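Long-range contacts in phosphoribosylformylglycinamidine synthase 2 (Thermus thermophilus, PDB 3VIU), which belongs to the PurM-like AIR synthase-related family and carries that family's pair of N- and C-terminal domains twice in one chain, with ADP and a magnesium ion bound: residues A[150-161]-A[407-417]; A[425-435]-A[547-556]. All coordinates share one frame; numbering follows the deposited sequence.

In the fold
Each contact involves one of the two six-stranded sheets of the N-terminal AIR synthase-related domains, which share the strand order 1-2-3-6-4-5. Interaction 1 packs residues 407-417 on the end of one helix and on the edge strand 156-163 of the first sheet; interaction 2 joins strand 432-436 and the loop before it, in the second domain, to residues 547-556. Their centres are about 17 Å apart, yet they touch: Val157 CG2 lies 3.6 Å from Ala432 CB, and Val157 CG1 is 4.0 Å from Leu434 CD1. Of the two, only interaction 2 holds a metal ligand: Asp430 binds magnesium directly, whereas the Asp160 side chain of interaction 1 stays about 9 Å from it.

Interaction 1 of 2, residues A[150-161]-A[407-417]; sequences NAIGVPTVGGDL and REAVYERYDHQ
Arg407 brings the edge of its guanidinium to the backbone of Leu161 on a chain bent at chi2 and chi3. NH1 is 2.9 Å from Leu161 O at an angle too poor for a hydrogen bond; the polar link is instead water 2, which accepts from both Arg407 NH1 and Leu161 N, while NH2 bonds to Ala405 O. One helical turn on, Tyr411 lays its ring obliquely along the glycines, CE1 3.5 Å from Gly158 CA, and water 1 in the ring plane joins its OH (2.7 Å) to Gly159 O, weakly on the glycine side. The surface met here is a beta-alpha-beta crossover: helix 132-152 connects the parallel neighbours 116-126 and 156-163. Tyr414 lies in the angle between that helix, at Val142 and Ala146, and the strand; Thr156 CB stands over one ring face, 3.9 Å from the centroid and 28° off the normal. Asp415 O approaches Pro155 CB at 3.4 Å. With its CG anti to the carbonyl carbon (chi1 -67°), His416 reaches the helix end, where NE2 donates to a lone pair of Asn150 O (3.0 Å) and Gly153 CA makes a CH-pi contact over the imidazole face, 3.9 Å from its centroid.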
loop_
_atom_site.group_PDB
_atom_site.type_symbol
_atom_site.label_atom_id
_atom_site.label_comp_id
_atom_site.label_asym_id
_atom_site.label_seq_id
_atom_site.Cartn_x
_atom_site.Cartn_y
_atom_site.Cartn_z
ATOM N N ASN A 150 1.983 17.655 -2.601
ATOM C CA ASN A 150 1.863 19.011 -2.087
ATOM C C ASN A 150 1.188 19.922 -3.099
ATOM O O ASN A 150 0.447 20.834 -2.727
ATOM C CB ASN A 150 3.237 19.566 -1.721
ATOM C CG ASN A 150 3.807 18.926 -0.458
ATOM O OD1 ASN A 150 4.936 19.217 -0.068
ATOM N ND2 ASN A 150 3.023 18.059 0.186
ATOM N N ALA A 151 1.438 19.671 -4.380
ATOM C CA ALA A 151 0.841 20.479 -5.427
ATOM C C ALA A 151 -0.636 20.155 -5.644
ATOM O O ALA A 151 -1.424 21.053 -5.938
ATOM C CB ALA A 151 1.607 20.303 -6.724
ATOM N N ILE A 152 -1.024 18.889 -5.493
ATOM C CA ILE A 152 -2.420 18.532 -5.721
ATOM C C ILE A 152 -3.315 18.668 -4.496
ATOM O O ILE A 152 -4.527 18.555 -4.604
ATOM C CB ILE A 152 -2.564 17.101 -6.320
ATOM C CG1 ILE A 152 -3.923 16.980 -7.024
ATOM C CG2 ILE A 152 -2.456 16.043 -5.229
ATOM C CD1 ILE A 152 -3.986 15.882 -8.068
ATOM N N GLY A 153 -2.719 18.912 -3.333
ATOM C CA GLY A 153 -3.509 19.089 -2.124
ATOM C C GLY A 153 -3.876 17.849 -1.330
ATOM O O GLY A 153 -4.811 17.884 -0.535
ATOM N N VAL A 154 -3.165 16.747 -1.548
ATOM C CA VAL A 154 -3.436 15.521 -0.814
ATOM C C VAL A 154 -2.206 15.193 0.018
ATOM O O VAL A 154 -1.117 14.999 -0.518
ATOM C CB VAL A 154 -3.741 14.351 -1.762
ATOM C CG1 VAL A 154 -3.996 13.087 -0.959
ATOM C CG2 VAL A 154 -4.959 14.687 -2.618
ATOM N N PRO A 155 -2.363 15.133 1.345
ATOM C CA PRO A 155 -1.236 14.835 2.222
ATOM C C PRO A 155 -0.833 13.378 2.229
ATOM O O PRO A 155 -1.655 12.485 2.017
ATOM C CB PRO A 155 -1.748 15.255 3.587
ATOM C CG PRO A 155 -3.180 14.817 3.518
ATOM C CD PRO A 155 -3.602 15.299 2.131
ATOM N N THR A 156 0.450 13.155 2.464
ATOM C CA THR A 156 0.973 11.814 2.593
ATOM C C THR A 156 1.017 11.710 4.111
ATOM O O THR A 156 1.843 12.344 4.759
ATOM C CB THR A 156 2.367 11.714 1.972
ATOM O OG1 THR A 156 2.237 11.783 0.549
ATOM C CG2 THR A 156 3.036 10.406 2.346
ATOM N N VAL A 157 0.097 10.934 4.672
ATOM C CA VAL A 157 -0.027 10.799 6.122
ATOM C C VAL A 157 0.836 9.753 6.816
ATOM O O VAL A 157 0.825 9.646 8.046
ATOM C CB VAL A 157 -1.485 10.515 6.499
ATOM C CG1 VAL A 157 -2.371 11.655 6.017
ATOM C CG2 VAL A 157 -1.923 9.187 5.892
ATOM N N GLY A 158 1.576 8.974 6.042
ATOM C CA GLY A 158 2.405 7.954 6.646
ATOM C C GLY A 158 2.855 6.947 5.616
ATOM O O GLY A 158 2.727 7.184 4.409
ATOM N N GLY A 159 3.375 5.821 6.084
ATOM C CA GLY A 159 3.841 4.804 5.167
ATOM C C GLY A 159 4.831 3.876 5.827
ATOM O O GLY A 159 4.832 3.735 7.047
ATOM N N ASP A 160 5.697 3.267 5.025
ATOM C CA ASP A 160 6.675 2.310 5.529
ATOM C C ASP A 160 7.973 2.383 4.732
ATOM O O ASP A 160 7.974 2.183 3.523
ATOM C CB ASP A 160 6.065 0.910 5.440
ATOM C CG ASP A 160 6.970 -0.163 5.978
ATOM O OD1 ASP A 160 7.500 -0.007 7.095
ATOM O OD2 ASP A 160 7.135 -1.180 5.282
ATOM N N LEU A 161 9.071 2.675 5.425
ATOM C CA LEU A 161 10.393 2.789 4.807
ATOM C C LEU A 161 11.365 1.785 5.415
ATOM O O LEU A 161 11.474 1.681 6.636
ATOM C CB LEU A 161 10.943 4.205 5.002
ATOM C CG LEU A 161 12.428 4.420 4.676
ATOM C CD1 LEU A 161 12.703 4.201 3.181
ATOM C CD2 LEU A 161 12.824 5.826 5.102
ATOM N N ARG A 407 11.265 8.938 11.066
ATOM C CA ARG A 407 11.088 9.236 9.640
ATOM C C ARG A 407 10.660 10.708 9.565
ATOM O O ARG A 407 10.177 11.175 8.536
ATOM C CB ARG A 407 9.974 8.394 8.990
ATOM C CG ARG A 407 9.670 7.027 9.583
ATOM C CD ARG A 407 10.452 5.889 8.949
ATOM N NE ARG A 407 11.697 5.678 9.662
ATOM C CZ ARG A 407 12.515 4.652 9.468
ATOM N NH1 ARG A 407 12.231 3.717 8.569
ATOM N NH2 ARG A 407 13.623 4.568 10.181
ATOM N N GLU A 408 10.827 11.415 10.676
ATOM C CA GLU A 408 10.458 12.823 10.802
ATOM C C GLU A 408 10.918 13.718 9.635
ATOM O O GLU A 408 10.147 14.532 9.124
ATOM C CB GLU A 408 11.021 13.342 12.125
ATOM C CG GLU A 408 10.250 14.461 12.795
ATOM C CD GLU A 408 10.528 14.525 14.303
ATOM O OE1 GLU A 408 11.712 14.427 14.713
ATOM O OE2 GLU A 408 9.557 14.679 15.079
ATOM N N ALA A 409 12.169 13.568 9.211
ATOM C CA ALA A 409 12.696 14.382 8.120
ATOM C C ALA A 409 11.971 14.114 6.802
ATOM O O ALA A 409 12.028 14.928 5.880
ATOM C CB ALA A 409 14.202 14.137 7.955
ATOM N N VAL A 410 11.291 12.976 6.717
ATOM C CA VAL A 410 10.558 12.620 5.506
ATOM C C VAL A 410 9.195 13.321 5.417
ATOM O O VAL A 410 8.949 14.108 4.497
ATOM C CB VAL A 410 10.362 11.087 5.418
ATOM C CG1 VAL A 410 9.347 10.735 4.332
ATOM C CG2 VAL A 410 11.700 10.424 5.136
ATOM N N TYR A 411 8.320 13.040 6.382
ATOM C CA TYR A 411 6.980 13.628 6.415
ATOM C C TYR A 411 6.967 15.144 6.579
ATOM O O TYR A 411 5.927 15.777 6.415
ATOM C CB TYR A 411 6.152 12.946 7.508
ATOM C CG TYR A 411 5.996 11.476 7.213
ATOM C CD1 TYR A 411 5.283 11.049 6.091
ATOM C CD2 TYR A 411 6.677 10.515 7.966
ATOM C CE1 TYR A 411 5.261 9.704 5.709
ATOM C CE2 TYR A 411 6.665 9.164 7.594
ATOM C CZ TYR A 411 5.958 8.769 6.459
ATOM O OH TYR A 411 5.982 7.454 6.048
ATOM N N GLU A 412 8.122 15.722 6.895
ATOM C CA GLU A 412 8.236 17.168 7.045
ATOM C C GLU A 412 8.225 17.814 5.657
ATOM O O GLU A 412 8.085 19.032 5.522
ATOM C CB GLU A 412 9.528 17.530 7.784
ATOM C CG GLU A 412 9.337 17.806 9.273
ATOM C CD GLU A 412 10.659 17.904 10.030
ATOM O OE1 GLU A 412 11.587 18.570 9.519
ATOM O OE2 GLU A 412 10.766 17.323 11.136
ATOM N N ARG A 413 8.372 16.987 4.626
ATOM C CA ARG A 413 8.367 17.472 3.252
ATOM C C ARG A 413 6.930 17.654 2.788
ATOM O O ARG A 413 6.664 18.406 1.854
ATOM C CB ARG A 413 9.046 16.465 2.314
ATOM C CG ARG A 413 10.517 16.208 2.570
ATOM C CD ARG A 413 11.332 17.470 2.370
ATOM N NE ARG A 413 12.758 17.198 2.449
ATOM C CZ ARG A 413 13.404 16.383 1.627
ATOM N NH1 ARG A 413 12.745 15.761 0.664
ATOM N NH2 ARG A 413 14.708 16.190 1.764
ATOM N N TYR A 414 6.006 16.966 3.452
ATOM C CA TYR A 414 4.597 17.011 3.076
ATOM C C TYR A 414 3.712 17.889 3.967
ATOM O O TYR A 414 3.915 17.966 5.182
ATOM C CB TYR A 414 4.027 15.586 3.063
ATOM C CG TYR A 414 4.996 14.514 2.591
ATOM C CD1 TYR A 414 5.709 14.655 1.396
ATOM C CD2 TYR A 414 5.173 13.338 3.326
ATOM C CE1 TYR A 414 6.573 13.649 0.942
ATOM C CE2 TYR A 414 6.030 12.326 2.884
ATOM C CZ TYR A 414 6.726 12.486 1.692
ATOM O OH TYR A 414 7.563 11.480 1.249
ATOM N N ASP A 415 2.728 18.541 3.350
ATOM C CA ASP A 415 1.783 19.388 4.075
ATOM C C ASP A 415 0.344 19.047 3.686
ATOM O O ASP A 415 0.101 18.054 3.004
ATOM C CB ASP A 415 2.069 20.883 3.828
ATOM C CG ASP A 415 2.338 21.209 2.362
ATOM O OD1 ASP A 415 1.443 21.002 1.519
ATOM O OD2 ASP A 415 3.453 21.686 2.053
ATOM N N HIS A 416 -0.601 19.866 4.134
ATOM C CA HIS A 416 -2.021 19.664 3.854
ATOM C C HIS A 416 -2.680 18.642 4.774
ATOM O O HIS A 416 -3.618 17.956 4.368
ATOM C CB HIS A 416 -2.244 19.225 2.405
ATOM C CG HIS A 416 -1.918 20.278 1.394
ATOM N ND1 HIS A 416 -2.516 21.520 1.394
ATOM C CD2 HIS A 416 -1.071 20.267 0.338
ATOM C CE1 HIS A 416 -2.050 22.229 0.381
ATOM N NE2 HIS A 416 -1.172 21.491 -0.274
ATOM N N GLN A 417 -2.197 18.530 6.005
ATOM C CA GLN A 417 -2.796 17.588 6.944
ATOM C C GLN A 417 -4.252 17.974 7.213
ATOM O O GLN A 417 -5.070 17.124 7.573
ATOM C CB GLN A 417 -2.017 17.558 8.260
ATOM C CG GLN A 417 -0.619 16.995 8.126
ATOM C CD GLN A 417 0.352 17.970 7.488
ATOM O OE1 GLN A 417 1.448 17.587 7.085
ATOM N NE2 GLN A 417 -0.040 19.239 7.407
HETATM O O HOH W 1 6.803 5.660 7.941
HETATM O O HOH W 2 9.097 2.994 8.165
#

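Interaction 2 of 2, residues A[425-435]-A[547-556]; sequences LPGKGDAAVLW and LEVDKRAEMG. With MG (magnesium ion), chain D.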
loop_
_atom_site.group_PDB
_atom_site.type_symbol
_atom_site.label_atom_id
_atom_site.label_comp_id
_atom_site.label_asym_id
_atom_site.label_seq_id
_atom_site.Cartn_x
_atom_site.Cartn_y
_atom_site.Cartn_z
ATOM N N LEU A 425 -5.069 13.726 12.539
ATOM C CA LEU A 425 -4.891 14.015 13.955
ATOM C C LEU A 425 -3.385 13.999 14.237
ATOM O O LEU A 425 -2.721 12.981 14.064
ATOM C CB LEU A 425 -5.640 12.971 14.786
ATOM C CG LEU A 425 -7.116 12.806 14.372
ATOM C CD1 LEU A 425 -7.787 11.773 15.271
ATOM C CD2 LEU A 425 -7.851 14.143 14.458
ATOM N N PRO A 426 -2.826 15.143 14.658
ATOM C CA PRO A 426 -1.393 15.286 14.955
ATOM C C PRO A 426 -0.768 14.414 16.051
ATOM O O PRO A 426 0.454 14.221 16.066
ATOM C CB PRO A 426 -1.243 16.788 15.226
ATOM C CG PRO A 426 -2.594 17.180 15.756
ATOM C CD PRO A 426 -3.539 16.418 14.860
ATOM N N GLY A 427 -1.588 13.896 16.962
ATOM C CA GLY A 427 -1.062 13.042 18.015
ATOM C C GLY A 427 -0.655 11.693 17.440
ATOM O O GLY A 427 -1.508 10.899 17.042
ATOM N N LYS A 428 0.647 11.430 17.401
ATOM C CA LYS A 428 1.170 10.191 16.840
ATOM C C LYS A 428 0.534 8.890 17.342
ATOM O O LYS A 428 0.697 8.501 18.501
ATOM C CB LYS A 428 2.691 10.135 17.046
ATOM C CG LYS A 428 3.327 8.811 16.639
ATOM C CD LYS A 428 4.851 8.878 16.626
ATOM C CE LYS A 428 5.387 9.253 15.250
ATOM N NZ LYS A 428 4.864 10.561 14.776
ATOM N N GLY A 429 -0.196 8.226 16.452
ATOM C CA GLY A 429 -0.822 6.956 16.779
ATOM C C GLY A 429 -0.143 5.922 15.899
ATOM O O GLY A 429 0.580 6.298 14.978
ATOM N N ASP A 430 -0.353 4.635 16.161
ATOM C CA ASP A 430 0.276 3.583 15.352
ATOM C C ASP A 430 -0.259 3.525 13.920
ATOM O O ASP A 430 0.338 2.910 13.044
ATOM C CB ASP A 430 0.109 2.220 16.027
ATOM C CG ASP A 430 1.140 1.980 17.106
ATOM O OD1 ASP A 430 2.292 1.651 16.760
ATOM O OD2 ASP A 430 0.812 2.133 18.296
ATOM N N ALA A 431 -1.396 4.159 13.685
ATOM C CA ALA A 431 -1.966 4.192 12.346
ATOM C C ALA A 431 -2.397 5.625 12.119
ATOM O O ALA A 431 -2.706 6.328 13.071
ATOM C CB ALA A 431 -3.168 3.254 12.246
ATOM N N ALA A 432 -2.396 6.068 10.870
ATOM C CA ALA A 432 -2.823 7.425 10.569
ATOM C C ALA A 432 -4.327 7.460 10.792
ATOM O O ALA A 432 -5.036 6.526 10.418
ATOM C CB ALA A 432 -2.497 7.769 9.133
ATOM N N VAL A 433 -4.811 8.526 11.411
ATOM C CA VAL A 433 -6.241 8.667 11.689
ATOM C C VAL A 433 -6.789 9.947 11.075
ATOM O O VAL A 433 -6.490 11.037 11.548
ATOM C CB VAL A 433 -6.515 8.700 13.214
ATOM C CG1 VAL A 433 -7.985 8.992 13.484
ATOM C CG2 VAL A 433 -6.121 7.370 13.837
ATOM N N LEU A 434 -7.588 9.803 10.024
ATOM C CA LEU A 434 -8.188 10.950 9.348
ATOM C C LEU A 434 -9.603 11.192 9.872
ATOM O O LEU A 434 -10.484 10.345 9.720
ATOM C CB LEU A 434 -8.250 10.721 7.832
ATOM C CG LEU A 434 -6.973 10.654 6.991
ATOM C CD1 LEU A 434 -6.136 11.896 7.235
ATOM C CD2 LEU A 434 -6.185 9.402 7.322
ATOM N N TRP A 435 -9.815 12.354 10.482
ATOM C CA TRP A 435 -11.118 12.712 11.025
ATOM C C TRP A 435 -12.028 13.302 9.956
ATOM O O TRP A 435 -11.629 14.179 9.194
ATOM C CB TRP A 435 -10.940 13.711 12.175
ATOM C CG TRP A 435 -12.201 14.410 12.625
ATOM C CD1 TRP A 435 -13.432 13.844 12.830
ATOM C CD2 TRP A 435 -12.324 15.783 13.013
ATOM N NE1 TRP A 435 -14.309 14.780 13.329
ATOM C CE2 TRP A 435 -13.656 15.977 13.452
ATOM C CE3 TRP A 435 -11.438 16.868 13.038
ATOM C CZ2 TRP A 435 -14.122 17.212 13.910
ATOM C CZ3 TRP A 435 -11.904 18.101 13.495
ATOM C CH2 TRP A 435 -13.235 18.260 13.923
ATOM N N LEU A 547 -13.368 4.313 13.329
ATOM C CA LEU A 547 -13.537 4.453 14.766
ATOM C C LEU A 547 -14.204 5.789 15.068
ATOM O O LEU A 547 -14.441 6.589 14.169
ATOM C CB LEU A 547 -12.179 4.396 15.471
ATOM C CG LEU A 547 -11.217 5.568 15.236
ATOM C CD1 LEU A 547 -10.086 5.488 16.242
ATOM C CD2 LEU A 547 -10.666 5.541 13.822
ATOM N N GLU A 548 -14.530 6.014 16.331
ATOM C CA GLU A 548 -15.124 7.277 16.733
ATOM C C GLU A 548 -13.945 8.081 17.219
ATOM O O GLU A 548 -13.279 7.688 18.172
ATOM C CB GLU A 548 -16.131 7.095 17.872
ATOM C CG GLU A 548 -17.329 6.236 17.507
ATOM C CD GLU A 548 -18.480 6.392 18.488
ATOM O OE1 GLU A 548 -18.242 6.235 19.710
ATOM O OE2 GLU A 548 -19.619 6.672 18.030
ATOM N N VAL A 549 -13.679 9.191 16.547
ATOM C CA VAL A 549 -12.566 10.061 16.892
ATOM C C VAL A 549 -12.474 10.304 18.395
ATOM O O VAL A 549 -11.391 10.508 18.939
ATOM C CB VAL A 549 -12.706 11.408 16.181
ATOM C CG1 VAL A 549 -11.514 12.290 16.483
ATOM C CG2 VAL A 549 -12.835 11.178 14.700
ATOM N N ASP A 550 -13.615 10.272 19.069
ATOM C CA ASP A 550 -13.632 10.502 20.504
ATOM C C ASP A 550 -13.128 9.310 21.316
ATOM O O ASP A 550 -12.837 9.446 22.496
ATOM C CB ASP A 550 -15.038 10.867 20.960
ATOM C CG ASP A 550 -15.050 11.450 22.350
ATOM O OD1 ASP A 550 -14.453 12.533 22.542
ATOM O OD2 ASP A 550 -15.645 10.821 23.251
ATOM N N LYS A 551 -13.045 8.143 20.691
ATOM C CA LYS A 551 -12.558 6.943 21.360
ATOM C C LYS A 551 -11.358 6.476 20.556
ATOM O O LYS A 551 -11.393 5.445 19.895
ATOM C CB LYS A 551 -13.649 5.868 21.385
ATOM C CG LYS A 551 -14.868 6.280 22.200
ATOM C CD LYS A 551 -16.051 5.351 21.983
ATOM C CE LYS A 551 -17.276 5.838 22.753
ATOM N NZ LYS A 551 -18.503 5.060 22.421
ATOM N N ARG A 552 -10.296 7.265 20.625
ATOM C CA ARG A 552 -9.068 7.005 19.896
ATOM C C ARG A 552 -7.917 6.872 20.874
ATOM O O ARG A 552 -7.988 7.365 21.996
ATOM C CB ARG A 552 -8.806 8.165 18.920
ATOM C CG ARG A 552 -7.499 8.102 18.134
ATOM C CD ARG A 552 -6.310 8.706 18.896
ATOM N NE ARG A 552 -5.942 10.055 18.449
ATOM C CZ ARG A 552 -6.743 11.117 18.502
ATOM N NH1 ARG A 552 -7.975 11.005 18.979
ATOM N NH2 ARG A 552 -6.303 12.299 18.091
ATOM N N ALA A 553 -6.860 6.195 20.449
ATOM C CA ALA A 553 -5.692 6.033 21.287
ATOM C C ALA A 553 -4.464 6.369 20.466
ATOM O O ALA A 553 -4.434 6.142 19.263
ATOM C CB ALA A 553 -5.602 4.599 21.798
ATOM N N GLU A 554 -3.462 6.949 21.107
ATOM C CA GLU A 554 -2.222 7.248 20.414
ATOM C C GLU A 554 -1.113 6.593 21.223
ATOM O O GLU A 554 -1.330 6.177 22.359
ATOM C CB GLU A 554 -2.016 8.760 20.244
ATOM C CG GLU A 554 -2.110 9.617 21.480
ATOM C CD GLU A 554 -2.016 11.103 21.131
ATOM O OE1 GLU A 554 -3.060 11.720 20.828
ATOM O OE2 GLU A 554 -0.889 11.646 21.138
HETATM N N MSE A 555 0.068 6.489 20.639
HETATM C CA MSE A 555 1.177 5.814 21.290
HETATM C C MSE A 555 1.933 6.562 22.378
HETATM O O MSE A 555 2.527 5.937 23.250
HETATM C CB MSE A 555 2.183 5.392 20.235
HETATM C CG MSE A 555 2.926 6.574 19.666
HETATM SE SE MSE A 555 4.365 6.017 18.539
HETATM C CE MSE A 555 5.459 5.184 19.887
ATOM N N GLY A 556 1.932 7.887 22.325
ATOM C CA GLY A 556 2.692 8.647 23.302
ATOM C C GLY A 556 2.215 8.693 24.743
ATOM O O GLY A 556 1.018 8.864 25.009
HETATM MG MG MG D . 3.457 -0.090 15.269
HETATM O O HOH W 3 -4.250 14.789 17.545
HETATM O O HOH W 4 1.287 10.053 20.663
HETATM O O HOH W 5 3.880 -2.433 14.580
HETATM O O HOH W 6 5.222 -0.500 17.050
#
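Lys428 O receives the N-H of Met555 (selenomethionine) at 3.0 Å, in the carbonyl plane and with an N-H...O angle of 150°. Met555 CG sits between its backbone N and carbonyl carbon (chi1 72°), which lays the chain beside that of Lys428, pointing the same way, with SE 3.5 Å from Lys428 CD. Next to Gly429, Asp430 OD1 binds magnesium at 2.6 Å, together with Asn472, Asp620 and two waters, and Asp430 OD2 lies 4.0 Å from Met555 CB. A second donor to Lys428 O, water 4, reaches it at 2.7 Å; this water also donates to Glu554 OE2 and accepts from Gly556 N. The Glu554 carboxylate comes up to Gly427, OE2 3.4 Å from its CA, and OE2 is also hydrogen-bonded to Tyr637 OH. All this happens on the loop linking the antiparallel strands 422-424 and 432-436 of the second PurM-like N-terminal domain, against the chain leaving strand 538-548. Nearer the strands, Leu425 CD1 sits 3.2 Å above one guanidinium face of Arg552, off centre, and water 3 lies in plane at the edge. Val549 divides its branches, CG1 going to Leu425 and CG2 to CD1 of Trp435 (3.3 Å), whose NE1 is hydrogen-bonded to Thr439 O.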